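Local coordinates for cobalamin biosynthesis protein (Agrobacterium tumefaciens, PDB 3BY5) that probably takes part in cobalamin (vitamin B12) biosynthesis as a member of the cobalamin synthesis G C-terminal family, its exact role being unestablished, at residues A[41-46]-A[104-109]; A[31-36]-A[125-130]. All coordinates share one frame; numbering follows the deposited sequence.

Interaction 1. Residues A[41-46]-A[104-109]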
ATOM      1  N   VAL A  41     -13.759  -7.605  -1.676  1.00 41.62           N
ATOM      2  CA  VAL A  41     -12.397  -7.092  -1.566  1.00 38.74           C
ATOM      3  C   VAL A  41     -12.370  -5.850  -0.680  1.00 39.67           C
ATOM      4  O   VAL A  41     -13.139  -4.911  -0.892  1.00 42.67           O
ATOM      5  CB  VAL A  41     -11.827  -6.745  -2.966  1.00 37.44           C
ATOM      6  CG1 VAL A  41     -10.423  -6.201  -2.861  1.00 32.16           C
ATOM      7  CG2 VAL A  41     -11.855  -7.967  -3.869  1.00 38.05           C
ATOM      8  N   ASP A  42     -11.495  -5.852   0.320  1.00 40.34           N
ATOM      9  CA  ASP A  42     -11.335  -4.681   1.173  1.00 42.78           C
ATOM     10  C   ASP A  42      -9.941  -4.061   1.104  1.00 41.81           C
ATOM     11  O   ASP A  42      -9.651  -3.093   1.805  1.00 41.21           O
ATOM     12  CB  ASP A  42     -11.769  -4.970   2.620  1.00 48.52           C
ATOM     13  CG  ASP A  42     -11.382  -6.357   3.087  1.00 53.85           C
ATOM     14  OD1 ASP A  42     -10.178  -6.677   3.031  1.00 64.33           O
ATOM     15  OD2 ASP A  42     -12.277  -7.118   3.518  1.00 52.13           O
ATOM     16  N   TYR A  43      -9.099  -4.594   0.219  1.00 40.44           N
ATOM     17  CA  TYR A  43      -7.735  -4.103   0.054  1.00 37.65           C
ATOM     18  C   TYR A  43      -7.160  -4.517  -1.307  1.00 32.63           C
ATOM     19  O   TYR A  43      -7.319  -5.654  -1.729  1.00 32.25           O
ATOM     20  CB  TYR A  43      -6.871  -4.642   1.201  1.00 43.56           C
ATOM     21  CG  TYR A  43      -5.598  -3.886   1.458  1.00 44.88           C
ATOM     22  CD1 TYR A  43      -4.374  -4.425   1.090  1.00 48.70           C
ATOM     23  CD2 TYR A  43      -5.613  -2.639   2.084  1.00 46.81           C
ATOM     24  CE1 TYR A  43      -3.192  -3.745   1.321  1.00 49.18           C
ATOM     25  CE2 TYR A  43      -4.430  -1.946   2.321  1.00 48.81           C
ATOM     26  CZ  TYR A  43      -3.223  -2.512   1.934  1.00 48.33           C
ATOM     27  OH  TYR A  43      -2.036  -1.858   2.153  1.00 48.59           O
ATOM     28  N   LEU A  44      -6.511  -3.589  -1.998  1.00 30.15           N
ATOM     29  CA  LEU A  44      -5.882  -3.884  -3.290  1.00 31.45           C
ATOM     30  C   LEU A  44      -4.364  -3.935  -3.185  1.00 32.91           C
ATOM     31  O   LEU A  44      -3.776  -3.275  -2.331  1.00 35.53           O
ATOM     32  CB  LEU A  44      -6.268  -2.842  -4.341  1.00 30.63           C
ATOM     33  CG  LEU A  44      -7.679  -2.819  -4.912  1.00 31.68           C
ATOM     34  CD1 LEU A  44      -7.757  -1.741  -5.962  1.00 31.13           C
ATOM     35  CD2 LEU A  44      -8.052  -4.164  -5.502  1.00 29.17           C
ATOM     36  N   ALA A  45      -3.737  -4.712  -4.065  1.00 33.93           N
ATOM     37  CA  ALA A  45      -2.280  -4.865  -4.070  1.00 34.09           C
ATOM     38  C   ALA A  45      -1.722  -5.074  -5.473  1.00 35.42           C
ATOM     39  O   ALA A  45      -2.410  -5.593  -6.354  1.00 33.54           O
ATOM     40  CB  ALA A  45      -1.852  -6.001  -3.158  1.00 29.63           C
ATOM     41  N   THR A  46      -0.469  -4.667  -5.665  1.00 33.58           N
ATOM     42  CA  THR A  46       0.192  -4.784  -6.960  1.00 36.03           C
ATOM     43  C   THR A  46       1.702  -4.918  -6.833  1.00 35.96           C
ATOM     44  O   THR A  46       2.280  -4.655  -5.784  1.00 40.10           O
ATOM     45  CB  THR A  46      -0.168  -3.602  -7.914  1.00 35.56           C
ATOM     46  OG1 THR A  46       0.265  -3.906  -9.243  1.00 41.67           O
ATOM     47  CG2 THR A  46       0.458  -2.288  -7.465  1.00 33.95           C
ATOM     48  N   LEU A 104      -0.627 -11.896  -1.489  1.00 32.17           N
ATOM     49  CA  LEU A 104      -0.184 -12.614  -0.297  1.00 30.87           C
ATOM     50  C   LEU A 104       0.720 -11.765   0.572  1.00 33.44           C
ATOM     51  O   LEU A 104       0.681 -11.881   1.793  1.00 37.92           O
ATOM     52  CB  LEU A 104       0.530 -13.913  -0.668  1.00 31.48           C
ATOM     53  CG  LEU A 104      -0.321 -15.095  -1.147  1.00 34.73           C
ATOM     54  CD1 LEU A 104       0.572 -16.269  -1.509  1.00 32.24           C
ATOM     55  CD2 LEU A 104      -1.354 -15.510  -0.111  1.00 27.79           C
ATOM     56  N   ALA A 105       1.528 -10.912  -0.056  1.00 34.36           N
ATOM     57  CA  ALA A 105       2.415 -10.010   0.678  1.00 31.45           C
ATOM     58  C   ALA A 105       1.633  -8.967   1.454  1.00 32.41           C
ATOM     59  O   ALA A 105       1.932  -8.697   2.616  1.00 35.02           O
ATOM     60  CB  ALA A 105       3.381  -9.339  -0.259  1.00 31.74           C
ATOM     61  N   ALA A 106       0.625  -8.392   0.805  1.00 34.22           N
ATOM     62  CA  ALA A 106      -0.217  -7.376   1.418  1.00 33.71           C
ATOM     63  C   ALA A 106      -1.129  -7.964   2.484  1.00 36.01           C
ATOM     64  O   ALA A 106      -1.433  -7.300   3.468  1.00 41.99           O
ATOM     65  CB  ALA A 106      -1.025  -6.666   0.371  1.00 34.28           C
ATOM     66  N   ALA A 107      -1.535  -9.195   2.278  1.00 37.28           N
ATOM     67  CA  ALA A 107      -2.333  -9.929   3.211  1.00 39.02           C
ATOM     68  C   ALA A 107      -1.578 -10.290   4.432  1.00 43.08           C
ATOM     69  O   ALA A 107      -2.073 -10.198   5.504  1.00 45.84           O
ATOM     70  CB  ALA A 107      -2.844 -11.136   2.590  1.00 35.32           C
ATOM     71  N   GLY A 108      -0.356 -10.721   4.270  1.00 47.40           N
ATOM     72  CA  GLY A 108       0.488 -10.870   5.410  1.00 50.86           C
ATOM     73  C   GLY A 108       0.517 -12.290   5.813  1.00 52.62           C
ATOM     74  O   GLY A 108       0.295 -13.151   5.022  1.00 54.09           O
ATOM     75  N   ALA A 109       0.808 -12.537   7.066  1.00 57.79           N
ATOM     76  CA  ALA A 109       1.073 -13.876   7.518  1.00 58.03           C
ATOM     77  C   ALA A 109      -0.225 -14.368   8.008  1.00 57.35           C
ATOM     78  O   ALA A 109      -1.090 -13.575   8.294  1.00 59.35           O
ATOM     79  CB  ALA A 109       2.039 -13.830   8.615  1.00 59.23           C
TER
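Ala106 lays its methyl group in the angle between Tyr43 and Ala45, two residues of one strand whose CB atoms project from the same face. Ala106 CB sits at the edge of the Tyr43 ring, close to the ring plane, 3.8 Å from CE1; CD1, the next carbon along that edge, is slightly farther, at 4.1 Å. The ring therefore offers its rim to the helix and stacks neither face on it. Its position follows from chi1 of -160°, which sets CG anti to the backbone N and slants the ring toward the Ala45 end of the strand, where one edge meets the methyl. From the other side of the angle comes the methyl of Ala45, with Ala45 CB 3.7 Å from Ala106 CB, a methyl-to-methyl meeting.

This is helix-on-sheet packing in an alpha/beta fold: helix 98-107 lies against strand 43-46 of a mixed sheet, and the small residue at the meeting point lets the backbones approach to 6.4 Å between the CA atoms of Ala45 and Ala106. Leu44, between the two touching strand residues, points away, and its side chain packs on Leu67 of the next strand. Val12 of strand 11-17 touches both Ala45 and Ala106. Beyond the edge that meets the methyl, the Tyr43 hydroxyl hydrogen-bonds to Glu68 OE1 of its own chain and weakly to Glu68 of the second subunit, whose Tyr43 packs against this one.

Interaction 2. Residues A[31-36]-A[125-130]; sequences RAAERA and VAIAMT
Ala33 turns its methyl from helix 23-37 onto the sheet, where it is met by one branch each of Val125 and Ile127. The two strand residues lie two apart, so both point to the same face and present two branches between which the alanine methyl is received. Val125 uses CG1, which a chi1 of -171° swings anti to the backbone N, and it stands 3.8 Å from Ala33 CB. Ile127 reaches with the end of its longer branch, CD1, also 3.8 Å from Ala33 CB. All three residues are buried. Leu118 of the neighbouring strand 112-120 also touches Ala33, while Val125 leans on Ala13 and Ile127 on Thr11 in the strand on the other side, so the meeting point is closed in by neighbours of the same sheet.

Round the helix from Ala33 the surroundings change. Arg31, Arg35 and Ala36 face the solvent side, and the Arg35 guanidinium lies with a face over the carbonyl O of Arg31, folded back along its own helix and away from the sheet. Glu34 occupies the border: its CB points away from the strand, and its OE1 accepts a hydrogen bond from Val41 N, just past the helix. This part of the helix is two-sided, apolar toward the sheet and polar away from it. With only methyl groups meeting across the contact, its attachment to strand 123-129 at this point rests on hydrophobic burial and fit of shape; no polar bond to the strand adds direction here, and the bond between Glu34 and Val41 supplies some beside it.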
ATOM      1  N   ARG A  31     -14.840  -6.266  -9.516  1.00 36.34           N
ATOM      2  CA  ARG A  31     -16.243  -6.568  -9.223  1.00 38.57           C
ATOM      3  C   ARG A  31     -16.720  -7.902  -9.802  1.00 37.41           C
ATOM      4  O   ARG A  31     -17.589  -8.553  -9.219  1.00 41.67           O
ATOM      5  CB  ARG A  31     -17.164  -5.433  -9.674  1.00 41.29           C
ATOM      6  CG  ARG A  31     -17.086  -4.176  -8.818  1.00 48.10           C
ATOM      7  CD  ARG A  31     -18.359  -3.357  -8.955  1.00 61.09           C
ATOM      8  NE  ARG A  31     -18.117  -1.920  -8.811  1.00 71.92           N
ATOM      9  CZ  ARG A  31     -18.145  -1.253  -7.658  1.00 75.81           C
ATOM     10  NH1 ARG A  31     -18.404  -1.880  -6.515  1.00 75.52           N
ATOM     11  NH2 ARG A  31     -17.911   0.054  -7.651  1.00 73.21           N
ATOM     12  N   ALA A  32     -16.148  -8.302 -10.937  1.00 36.55           N
ATOM     13  CA  ALA A  32     -16.427  -9.614 -11.526  1.00 33.73           C
ATOM     14  C   ALA A  32     -15.833 -10.734 -10.678  1.00 33.18           C
ATOM     15  O   ALA A  32     -16.453 -11.779 -10.526  1.00 34.43           O
ATOM     16  CB  ALA A  32     -15.916  -9.694 -12.956  1.00 32.91           C
ATOM     17  N   ALA A  33     -14.640 -10.500 -10.131  1.00 33.00           N
ATOM     18  CA  ALA A  33     -13.985 -11.423  -9.203  1.00 31.62           C
ATOM     19  C   ALA A  33     -14.802 -11.614  -7.932  1.00 35.17           C
ATOM     20  O   ALA A  33     -14.961 -12.736  -7.448  1.00 36.94           O
ATOM     21  CB  ALA A  33     -12.598 -10.920  -8.860  1.00 31.23           C
ATOM     22  N   GLU A  34     -15.322 -10.507  -7.409  1.00 36.47           N
ATOM     23  CA  GLU A  34     -16.168 -10.516  -6.227  1.00 38.20           C
ATOM     24  C   GLU A  34     -17.413 -11.370  -6.431  1.00 38.82           C
ATOM     25  O   GLU A  34     -17.740 -12.206  -5.588  1.00 42.13           O
ATOM     26  CB  GLU A  34     -16.546  -9.085  -5.847  1.00 38.40           C
ATOM     27  CG  GLU A  34     -15.400  -8.325  -5.224  1.00 41.23           C
ATOM     28  CD  GLU A  34     -15.763  -6.919  -4.829  1.00 48.97           C
ATOM     29  OE1 GLU A  34     -15.499  -6.550  -3.666  1.00 56.51           O
ATOM     30  OE2 GLU A  34     -16.306  -6.177  -5.673  1.00 54.62           O
ATOM     31  N   ARG A  35     -18.078 -11.173  -7.567  1.00 38.87           N
ATOM     32  CA  ARG A  35     -19.272 -11.937  -7.921  1.00 37.35           C
ATOM     33  C   ARG A  35     -18.985 -13.407  -8.209  1.00 36.81           C
ATOM     34  O   ARG A  35     -19.713 -14.278  -7.739  1.00 41.78           O
ATOM     35  CB  ARG A  35     -19.992 -11.297  -9.110  1.00 36.36           C
ATOM     36  CG  ARG A  35     -20.671  -9.985  -8.775  1.00 41.87           C
ATOM     37  CD  ARG A  35     -21.590  -9.516  -9.892  1.00 46.92           C
ATOM     38  NE  ARG A  35     -20.860  -9.168 -11.104  1.00 49.64           N
ATOM     39  CZ  ARG A  35     -20.326  -7.975 -11.356  1.00 53.46           C
ATOM     40  NH1 ARG A  35     -20.435  -6.984 -10.476  1.00 54.35           N
ATOM     41  NH2 ARG A  35     -19.679  -7.777 -12.497  1.00 51.78           N
ATOM     42  N   ALA A  36     -17.920 -13.675  -8.966  1.00 36.83           N
ATOM     43  CA  ALA A  36     -17.547 -15.040  -9.352  1.00 34.38           C
ATOM     44  C   ALA A  36     -17.112 -15.916  -8.191  1.00 35.26           C
ATOM     45  O   ALA A  36     -17.267 -17.133  -8.253  1.00 42.60           O
ATOM     46  CB  ALA A  36     -16.458 -15.023 -10.410  1.00 33.74           C
ATOM     47  N   VAL A 125      -6.545 -10.877 -11.644  1.00 30.64           N
ATOM     48  CA  VAL A 125      -6.989 -10.687 -10.275  1.00 29.89           C
ATOM     49  C   VAL A 125      -6.719 -11.954  -9.476  1.00 32.56           C
ATOM     50  O   VAL A 125      -7.204 -13.030  -9.832  1.00 33.81           O
ATOM     51  CB  VAL A 125      -8.498 -10.363 -10.206  1.00 31.96           C
ATOM     52  CG1 VAL A 125      -8.894  -9.962  -8.788  1.00 32.76           C
ATOM     53  CG2 VAL A 125      -8.873  -9.258 -11.201  1.00 34.92           C
ATOM     54  N   ALA A 126      -5.932 -11.814  -8.409  1.00 31.92           N
ATOM     55  CA  ALA A 126      -5.675 -12.895  -7.453  1.00 29.61           C
ATOM     56  C   ALA A 126      -6.276 -12.538  -6.105  1.00 30.96           C
ATOM     57  O   ALA A 126      -6.003 -11.469  -5.580  1.00 35.70           O
ATOM     58  CB  ALA A 126      -4.192 -13.128  -7.304  1.00 22.89           C
ATOM     59  N   ILE A 127      -7.084 -13.424  -5.537  1.00 31.41           N
ATOM     60  CA  ILE A 127      -7.693 -13.144  -4.234  1.00 32.72           C
ATOM     61  C   ILE A 127      -7.044 -13.958  -3.115  1.00 30.99           C
ATOM     62  O   ILE A 127      -6.959 -15.182  -3.194  1.00 28.92           O
ATOM     63  CB  ILE A 127      -9.249 -13.311  -4.246  1.00 34.75           C
ATOM     64  CG1 ILE A 127      -9.899 -12.251  -5.139  1.00 34.37           C
ATOM     65  CG2 ILE A 127      -9.846 -13.167  -2.846  1.00 31.44           C
ATOM     66  CD1 ILE A 127     -10.279 -12.748  -6.505  1.00 40.57           C
ATOM     67  N   ALA A 128      -6.573 -13.253  -2.089  1.00 32.82           N
ATOM     68  CA  ALA A 128      -6.050 -13.883  -0.882  1.00 36.04           C
ATOM     69  C   ALA A 128      -6.868 -13.487   0.341  1.00 40.48           C
ATOM     70  O   ALA A 128      -7.392 -12.382   0.407  1.00 38.14           O
ATOM     71  CB  ALA A 128      -4.594 -13.519  -0.681  1.00 32.58           C
HETATM   72  N   MSE A 129      -6.982 -14.407   1.296  1.00 49.22           N
HETATM   73  CA  MSE A 129      -7.580 -14.124   2.602  1.00 59.19           C
HETATM   74  C   MSE A 129      -6.589 -14.432   3.706  1.00 58.80           C
HETATM   75  O   MSE A 129      -5.813 -15.380   3.600  1.00 58.71           O
HETATM   76  CB  MSE A 129      -8.848 -14.942   2.813  1.00 59.70           C
HETATM   77  CG  MSE A 129     -10.121 -14.159   2.622  1.00 67.28           C
HETATM   78 SE   MSE A 129     -11.529 -15.245   1.838  1.00 76.25          SE
HETATM   79  CE  MSE A 129     -13.014 -13.980   1.901  1.00 69.56           C
ATOM     80  N   THR A 130      -6.623 -13.636   4.768  1.00 63.57           N
ATOM     81  CA  THR A 130      -5.672 -13.787   5.864  1.00 67.69           C
ATOM     82  C   THR A 130      -6.281 -14.550   7.041  1.00 72.36           C
ATOM     83  O   THR A 130      -7.480 -14.831   7.042  1.00 72.02           O
ATOM     84  CB  THR A 130      -5.095 -12.422   6.307  1.00 66.50           C
ATOM     85  OG1 THR A 130      -3.937 -12.634   7.123  1.00 67.62           O
ATOM     86  CG2 THR A 130      -6.128 -11.604   7.068  1.00 66.30           C
TER

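Overall arrangement
Both contacts dock a helix on the same mixed sheet through an alanine methyl, yet on different strands and from opposite faces: Val125 and Ile127 point to helix 23-37, whereas Ala126 and Ala128 of the same strand touch helix 98-107. The touching residues of interaction 2 are all buried and purely aliphatic. Interaction 1 is partly buried; it brings in an aromatic edge whose polar end lies at the boundary with the second subunit, whereas no other chain of the assembly touches the segments of interaction 2. Their centres are about 11 Å apart, and the hydrogen bond between Glu34 and Val41 joins them. Along the chain, interaction 1 nests inside the loop closed by interaction 2.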